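Local coordinates for recombination protein RecR (PDB 1VDD), which binds DNA and zinc and probably acts with RecF and RecO in a RecBC-independent pathway of recombinational DNA repair, at residues H105-L111 with L122-L127; A169-P173 with T185-A189. All coordinates share one frame; numbering follows the deposited sequence.

Contact 1: residues H105-L111 with L122-L127; sequences HVLHGVL and LHIKPL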
ATOM      1  N   HIS A 105      -4.159  -8.348  33.587  1.00 33.04           N
ATOM      2  CA  HIS A 105      -4.530  -7.093  34.233  1.00 38.41           C
ATOM      3  C   HIS A 105      -4.523  -6.033  33.131  1.00 38.72           C
ATOM      4  O   HIS A 105      -3.565  -5.931  32.367  1.00 39.63           O
ATOM      5  CB  HIS A 105      -3.571  -6.670  35.343  1.00 31.96           C
ATOM      6  CG  HIS A 105      -4.072  -5.492  36.120  1.00 37.31           C
ATOM      7  ND1 HIS A 105      -5.074  -5.597  37.063  1.00 37.57           N
ATOM      8  CD2 HIS A 105      -3.779  -4.173  36.032  1.00 40.39           C
ATOM      9  CE1 HIS A 105      -5.377  -4.395  37.520  1.00 35.76           C
ATOM     10  NE2 HIS A 105      -4.606  -3.512  36.910  1.00 35.62           N
ATOM     11  N   VAL A 106      -5.588  -5.244  33.047  1.00 36.08           N
ATOM     12  CA  VAL A 106      -5.680  -4.256  31.991  1.00 34.71           C
ATOM     13  C   VAL A 106      -5.672  -2.776  32.389  1.00 40.28           C
ATOM     14  O   VAL A 106      -6.656  -2.243  32.904  1.00 40.84           O
ATOM     15  CB  VAL A 106      -6.938  -4.519  31.138  1.00 36.55           C
ATOM     16  CG1 VAL A 106      -6.981  -3.560  29.979  1.00 38.30           C
ATOM     17  CG2 VAL A 106      -6.956  -5.969  30.654  1.00 29.43           C
ATOM     18  N   LEU A 107      -4.544  -2.118  32.160  1.00 39.91           N
ATOM     19  CA  LEU A 107      -4.445  -0.693  32.415  1.00 43.00           C
ATOM     20  C   LEU A 107      -5.217  -0.278  31.186  1.00 45.45           C
ATOM     21  O   LEU A 107      -4.873  -0.716  30.095  1.00 52.90           O
ATOM     22  CB  LEU A 107      -3.005  -0.221  32.254  1.00 47.77           C
ATOM     23  CG  LEU A 107      -1.921  -1.155  32.780  1.00 48.67           C
ATOM     24  CD1 LEU A 107      -0.578  -0.582  32.419  1.00 47.27           C
ATOM     25  CD2 LEU A 107      -2.059  -1.329  34.292  1.00 49.04           C
ATOM     26  N   HIS A 108      -6.255   0.527  31.298  1.00 42.22           N
ATOM     27  CA  HIS A 108      -6.946   0.835  30.063  1.00 43.34           C
ATOM     28  C   HIS A 108      -6.261   1.921  29.260  1.00 43.02           C
ATOM     29  O   HIS A 108      -6.870   2.903  28.864  1.00 47.98           O
ATOM     30  CB  HIS A 108      -8.418   1.150  30.330  1.00 49.28           C
ATOM     31  CG  HIS A 108      -9.304  -0.060  30.275  1.00 50.51           C
ATOM     32  ND1 HIS A 108      -9.087  -1.176  31.055  1.00 48.91           N
ATOM     33  CD2 HIS A 108     -10.376  -0.346  29.500  1.00 48.52           C
ATOM     34  CE1 HIS A 108      -9.987  -2.098  30.759  1.00 44.75           C
ATOM     35  NE2 HIS A 108     -10.780  -1.620  29.818  1.00 44.69           N
ATOM     36  N   GLY A 109      -4.971   1.714  29.010  1.00 44.64           N
ATOM     37  CA  GLY A 109      -4.199   2.666  28.235  1.00 41.60           C
ATOM     38  C   GLY A 109      -2.709   2.614  28.511  1.00 40.82           C
ATOM     39  O   GLY A 109      -2.178   1.635  29.026  1.00 38.50           O
ATOM     40  N   VAL A 110      -2.027   3.693  28.164  1.00 45.41           N
ATOM     41  CA  VAL A 110      -0.593   3.777  28.367  1.00 45.26           C
ATOM     42  C   VAL A 110      -0.295   5.121  28.978  1.00 40.98           C
ATOM     43  O   VAL A 110      -0.984   6.088  28.702  1.00 38.69           O
ATOM     44  CB  VAL A 110       0.163   3.733  27.041  1.00 45.50           C
ATOM     45  CG1 VAL A 110       1.562   3.204  27.269  1.00 47.28           C
ATOM     46  CG2 VAL A 110      -0.601   2.902  26.031  1.00 52.48           C
ATOM     47  N   LEU A 111       0.741   5.184  29.795  1.00 47.57           N
ATOM     48  CA  LEU A 111       1.123   6.445  30.400  1.00 56.50           C
ATOM     49  C   LEU A 111       1.572   7.404  29.299  1.00 58.44           C
ATOM     50  O   LEU A 111       1.852   6.993  28.177  1.00 55.99           O
ATOM     51  CB  LEU A 111       2.254   6.228  31.409  1.00 54.65           C
ATOM     52  CG  LEU A 111       1.847   5.335  32.583  1.00 59.14           C
ATOM     53  CD1 LEU A 111       2.990   5.227  33.575  1.00 61.69           C
ATOM     54  CD2 LEU A 111       0.620   5.924  33.263  1.00 60.84           C
ATOM     55  N   LEU A 122      -5.204   5.329  34.441  1.00 55.63           N
ATOM     56  CA  LEU A 122      -5.034   3.920  34.077  1.00 56.97           C
ATOM     57  C   LEU A 122      -5.239   3.056  35.329  1.00 57.32           C
ATOM     58  O   LEU A 122      -4.887   3.461  36.437  1.00 61.02           O
ATOM     59  CB  LEU A 122      -3.636   3.668  33.490  1.00 54.27           C
ATOM     60  CG  LEU A 122      -3.261   4.394  32.189  1.00 52.65           C
ATOM     61  CD1 LEU A 122      -1.885   3.930  31.727  1.00 46.41           C
ATOM     62  CD2 LEU A 122      -4.297   4.119  31.108  1.00 45.02           C
ATOM     63  N   HIS A 123      -5.801   1.867  35.147  1.00 54.58           N
ATOM     64  CA  HIS A 123      -6.077   0.980  36.263  1.00 50.83           C
ATOM     65  C   HIS A 123      -4.836   0.414  36.951  1.00 48.94           C
ATOM     66  O   HIS A 123      -4.718  -0.792  37.153  1.00 45.36           O
ATOM     67  CB  HIS A 123      -6.998  -0.155  35.799  1.00 50.28           C
ATOM     68  CG  HIS A 123      -8.314   0.320  35.265  1.00 48.61           C
ATOM     69  ND1 HIS A 123      -8.610   0.339  33.919  1.00 48.58           N
ATOM     70  CD2 HIS A 123      -9.388   0.857  35.892  1.00 47.84           C
ATOM     71  CE1 HIS A 123      -9.807   0.870  33.739  1.00 48.30           C
ATOM     72  NE2 HIS A 123     -10.300   1.194  34.920  1.00 47.14           N
ATOM     73  N   ILE A 124      -3.916   1.286  37.343  1.00 51.00           N
ATOM     74  CA  ILE A 124      -2.708   0.815  38.002  1.00 52.97           C
ATOM     75  C   ILE A 124      -2.918   0.522  39.485  1.00 52.10           C
ATOM     76  O   ILE A 124      -2.281  -0.367  40.039  1.00 51.67           O
ATOM     77  CB  ILE A 124      -1.546   1.821  37.812  1.00 54.63           C
ATOM     78  CG1 ILE A 124      -1.237   1.958  36.314  1.00 50.31           C
ATOM     79  CG2 ILE A 124      -0.304   1.352  38.584  1.00 54.52           C
ATOM     80  CD1 ILE A 124       0.072   2.650  36.002  1.00 48.72           C
ATOM     81  N   LYS A 125      -3.822   1.252  40.129  1.00 52.67           N
ATOM     82  CA  LYS A 125      -4.081   1.018  41.547  1.00 54.33           C
ATOM     83  C   LYS A 125      -4.588  -0.400  41.847  1.00 48.70           C
ATOM     84  O   LYS A 125      -3.954  -1.140  42.588  1.00 50.01           O
ATOM     85  CB  LYS A 125      -5.096   2.030  42.093  1.00 59.45           C
ATOM     86  CG  LYS A 125      -5.320   1.912  43.607  1.00 70.79           C
ATOM     87  CD  LYS A 125      -6.756   2.247  44.038  1.00 74.74           C
ATOM     88  CE  LYS A 125      -7.764   1.147  43.657  1.00 78.25           C
ATOM     89  NZ  LYS A 125      -7.536  -0.175  44.334  1.00 74.75           N
ATOM     90  N   PRO A 126      -5.735  -0.799  41.272  1.00 45.68           N
ATOM     91  CA  PRO A 126      -6.278  -2.138  41.524  1.00 43.55           C
ATOM     92  C   PRO A 126      -5.349  -3.316  41.243  1.00 44.18           C
ATOM     93  O   PRO A 126      -5.727  -4.468  41.466  1.00 41.46           O
ATOM     94  CB  PRO A 126      -7.536  -2.169  40.660  1.00 44.94           C
ATOM     95  CG  PRO A 126      -7.211  -1.232  39.545  1.00 40.96           C
ATOM     96  CD  PRO A 126      -6.546  -0.096  40.264  1.00 41.91           C
ATOM     97  N   LEU A 127      -4.143  -3.030  40.761  1.00 45.03           N
ATOM     98  CA  LEU A 127      -3.177  -4.078  40.470  1.00 42.41           C
ATOM     99  C   LEU A 127      -2.346  -4.393  41.712  1.00 45.68           C
ATOM    100  O   LEU A 127      -2.163  -5.564  42.068  1.00 42.29           O
ATOM    101  CB  LEU A 127      -2.257  -3.649  39.322  1.00 43.81           C
ATOM    102  CG  LEU A 127      -1.300  -4.693  38.714  1.00 46.13           C
ATOM    103  CD1 LEU A 127      -0.098  -4.892  39.595  1.00 49.05           C
ATOM    104  CD2 LEU A 127      -2.029  -6.011  38.521  1.00 43.01           C
TER

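Contact 2: residues A169-P173 with T185-A189; sequences AYGVP and TLGRA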
ATOM      1  N   ALA A 169       9.963 -10.081  25.745  1.00 38.46           N
ATOM      2  CA  ALA A 169      11.179  -9.906  24.964  1.00 38.51           C
ATOM      3  C   ALA A 169      11.151  -8.977  23.753  1.00 41.65           C
ATOM      4  O   ALA A 169      10.413  -9.196  22.797  1.00 44.21           O
ATOM      5  CB  ALA A 169      11.713 -11.286  24.543  1.00 32.70           C
ATOM      6  N   TYR A 170      11.963  -7.927  23.804  1.00 42.78           N
ATOM      7  CA  TYR A 170      12.076  -7.027  22.666  1.00 42.00           C
ATOM      8  C   TYR A 170      12.854  -7.904  21.713  1.00 39.17           C
ATOM      9  O   TYR A 170      13.809  -8.556  22.125  1.00 40.21           O
ATOM     10  CB  TYR A 170      12.909  -5.795  23.018  1.00 43.86           C
ATOM     11  CG  TYR A 170      12.149  -4.740  23.782  1.00 49.46           C
ATOM     12  CD1 TYR A 170      11.379  -5.080  24.895  1.00 51.26           C
ATOM     13  CD2 TYR A 170      12.204  -3.403  23.399  1.00 50.54           C
ATOM     14  CE1 TYR A 170      10.679  -4.115  25.612  1.00 55.81           C
ATOM     15  CE2 TYR A 170      11.509  -2.422  24.111  1.00 57.37           C
ATOM     16  CZ  TYR A 170      10.744  -2.786  25.218  1.00 59.00           C
ATOM     17  OH  TYR A 170      10.037  -1.832  25.923  1.00 60.63           O
ATOM     18  N   GLY A 171      12.465  -7.950  20.450  1.00 35.92           N
ATOM     19  CA  GLY A 171      13.201  -8.814  19.548  1.00 34.17           C
ATOM     20  C   GLY A 171      12.676  -8.847  18.138  1.00 30.56           C
ATOM     21  O   GLY A 171      11.662  -8.230  17.825  1.00 28.77           O
ATOM     22  N   VAL A 172      13.364  -9.586  17.276  1.00 25.41           N
ATOM     23  CA  VAL A 172      12.946  -9.658  15.894  1.00 17.08           C
ATOM     24  C   VAL A 172      11.640 -10.429  15.869  1.00 18.95           C
ATOM     25  O   VAL A 172      11.450 -11.373  16.644  1.00 14.99           O
ATOM     26  CB  VAL A 172      14.044 -10.357  15.034  1.00 29.31           C
ATOM     27  CG1 VAL A 172      15.369  -9.629  15.228  1.00 14.65           C
ATOM     28  CG2 VAL A 172      14.204 -11.819  15.436  1.00 18.77           C
ATOM     29  N   PRO A 173      10.697 -10.016  15.015  1.00 13.79           N
ATOM     30  CA  PRO A 173       9.411 -10.724  14.945  1.00 15.33           C
ATOM     31  C   PRO A 173       9.563 -12.044  14.174  1.00 25.59           C
ATOM     32  O   PRO A 173      10.524 -12.213  13.431  1.00 20.36           O
ATOM     33  CB  PRO A 173       8.501  -9.724  14.239  1.00 12.10           C
ATOM     34  CG  PRO A 173       9.406  -8.924  13.367  1.00  9.50           C
ATOM     35  CD  PRO A 173      10.754  -8.870  14.092  1.00 20.52           C
ATOM     36  N   THR A 185      15.648  -2.636  16.960  1.00 36.45           N
ATOM     37  CA  THR A 185      15.145  -3.962  17.271  1.00 31.94           C
ATOM     38  C   THR A 185      16.329  -4.910  17.292  1.00 28.06           C
ATOM     39  O   THR A 185      16.552  -5.595  18.279  1.00 29.93           O
ATOM     40  CB  THR A 185      14.139  -4.450  16.227  1.00 31.48           C
ATOM     41  OG1 THR A 185      12.881  -3.819  16.468  1.00 33.16           O
ATOM     42  CG2 THR A 185      13.969  -5.960  16.304  1.00 30.90           C
ATOM     43  N   LEU A 186      17.090  -4.938  16.200  1.00 32.68           N
ATOM     44  CA  LEU A 186      18.262  -5.808  16.090  1.00 33.35           C
ATOM     45  C   LEU A 186      19.182  -5.687  17.294  1.00 35.29           C
ATOM     46  O   LEU A 186      19.611  -6.688  17.865  1.00 34.61           O
ATOM     47  CB  LEU A 186      19.058  -5.474  14.841  1.00 41.44           C
ATOM     48  CG  LEU A 186      18.641  -6.191  13.574  1.00 43.47           C
ATOM     49  CD1 LEU A 186      19.627  -5.826  12.487  1.00 42.23           C
ATOM     50  CD2 LEU A 186      18.630  -7.701  13.804  1.00 44.53           C
ATOM     51  N   GLY A 187      19.489  -4.455  17.670  1.00 36.91           N
ATOM     52  CA  GLY A 187      20.335  -4.243  18.823  1.00 37.73           C
ATOM     53  C   GLY A 187      19.741  -4.844  20.085  1.00 39.27           C
ATOM     54  O   GLY A 187      20.472  -5.203  21.003  1.00 40.78           O
ATOM     55  N   ARG A 188      18.418  -4.955  20.144  1.00 35.93           N
ATOM     56  CA  ARG A 188      17.785  -5.528  21.323  1.00 36.49           C
ATOM     57  C   ARG A 188      17.741  -7.033  21.182  1.00 35.39           C
ATOM     58  O   ARG A 188      17.921  -7.761  22.155  1.00 35.93           O
ATOM     59  CB  ARG A 188      16.367  -4.982  21.509  1.00 40.54           C
ATOM     60  CG  ARG A 188      16.293  -3.499  21.811  1.00 47.72           C
ATOM     61  CD  ARG A 188      15.900  -3.219  23.262  1.00 57.32           C
ATOM     62  NE  ARG A 188      15.882  -1.783  23.541  1.00 69.00           N
ATOM     63  CZ  ARG A 188      15.589  -1.243  24.724  1.00 74.08           C
ATOM     64  NH1 ARG A 188      15.282  -2.018  25.758  1.00 71.95           N
ATOM     65  NH2 ARG A 188      15.610   0.077  24.874  1.00 70.48           N
ATOM     66  N   ALA A 189      17.487  -7.509  19.971  1.00 39.29           N
ATOM     67  CA  ALA A 189      17.448  -8.949  19.746  1.00 44.67           C
ATOM     68  C   ALA A 189      18.834  -9.509  19.988  1.00 47.23           C
ATOM     69  O   ALA A 189      18.992 -10.686  20.301  1.00 53.10           O
ATOM     70  CB  ALA A 189      17.022  -9.264  18.324  1.00 40.64           C
TER

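Contact 1: residues H105-L111 with L122-L127
H105 reaches across to the loop at 122-127 and gives its ring N-H to a backbone carbonyl: NE2 of H105 lies 2.7 Å from O of H123, the bond is almost straight at 174°, and the oxygen sits in the plane of the imidazole. With CG anti to the backbone N (chi1 -172°), the ring projects from the end of strand 103-106 toward the loop, where L127 lies over one face of it, though the exact spacing is doubtful. A histidine suits this buried place because it offers a flat aromatic face that accepts a methyl, and ring nitrogens at its edge; its other nitrogen, ND1, makes a weak hydrogen bond to R130.

Packing is close at the L122 end too. The two methyls of L122 rest side by side on the backbone of 109-111, CD2 against G109 and CD1 near N of L111, while CD1 also meets CD2 of L111 at 3.6 Å. G109 has extended backbone angles that only glycine adopts readily. L107 adds a further apolar touch, its CD2 lying 3.9 Å from CG1 of I124. Strand 103-106 is an outer strand of the parallel Toprim sheet, and these leucines and I124 join the chain leaving its C-terminal end to the loop that leads on to strand 136-139.

The partly exposed side is looser and more polar. ND1 of H108 donates to O of V106 at 3.2 Å, arriving well above the carbonyl plane, while ND1 of H123 makes a weak, bent bond to the same oxygen. The two imidazoles meet obliquely, their planes 88° apart. H123 stacks on F61 in the loop of the zinc finger, and H108 packs on F33 of the second subunit.

Contact 2: residues A169-P173 with T185-A189
Y170 lies alongside R188, both side chains pointing the same way. The aliphatic part of the arginine makes the closest touch, CD of R188 standing 3.7 Å from CD2 of Y170. Farther out NH1 of R188 lies over one face of the phenol ring, displaced toward its rim, with the guanidinium and ring planes 24° apart. A bend at chi2 of R188 (-108°) turns the long, flat-ended chain along the ring, suiting an exposed border. The phenol OH makes weak hydrogen bonds to D148 and R167.

At G171 the extended chain passes close to the helix, CA of G171 and CB of A189 being 4.0 Å apart; two small residues permit this approach. O of G171 meets CG2 of T185 at 3.6 Å. Here, in the RecR C-terminal region, loop and helix form one side of an interface with the third subunit of the four-chain assembly, linked by backbone hydrogen bonds. V172 then presses CG1 onto CB of A189 at 3.5 Å and onto CD2 of L186 at 4.0 Å, a branched side chain spanning two helix positions. OG1 of T185 is hydrogen-bonded to N of V174 of the third subunit, and T143 of that subunit packs against V172.

The N-terminal helices and the zinc finger come first along the chain, and neither contact lies among them. Contact 1 starts in the last two residues of strand 103-106 and closes a loop of ten residues without helix or strand before strand 136-139. The chain then completes the parallel sheet, passing through helix 145-158 and strand 164-167. Contact 2 follows, closing an eleven-residue loop that brings helix 183-191 back onto residues 169-173. The two loops are in series, neither nesting nor crossing. Their centres are 25 Å apart: one joins the end of an outer strand of the chain's Toprim sheet to the loop beside the zinc finger, the other lies in the C-terminal region facing the third subunit.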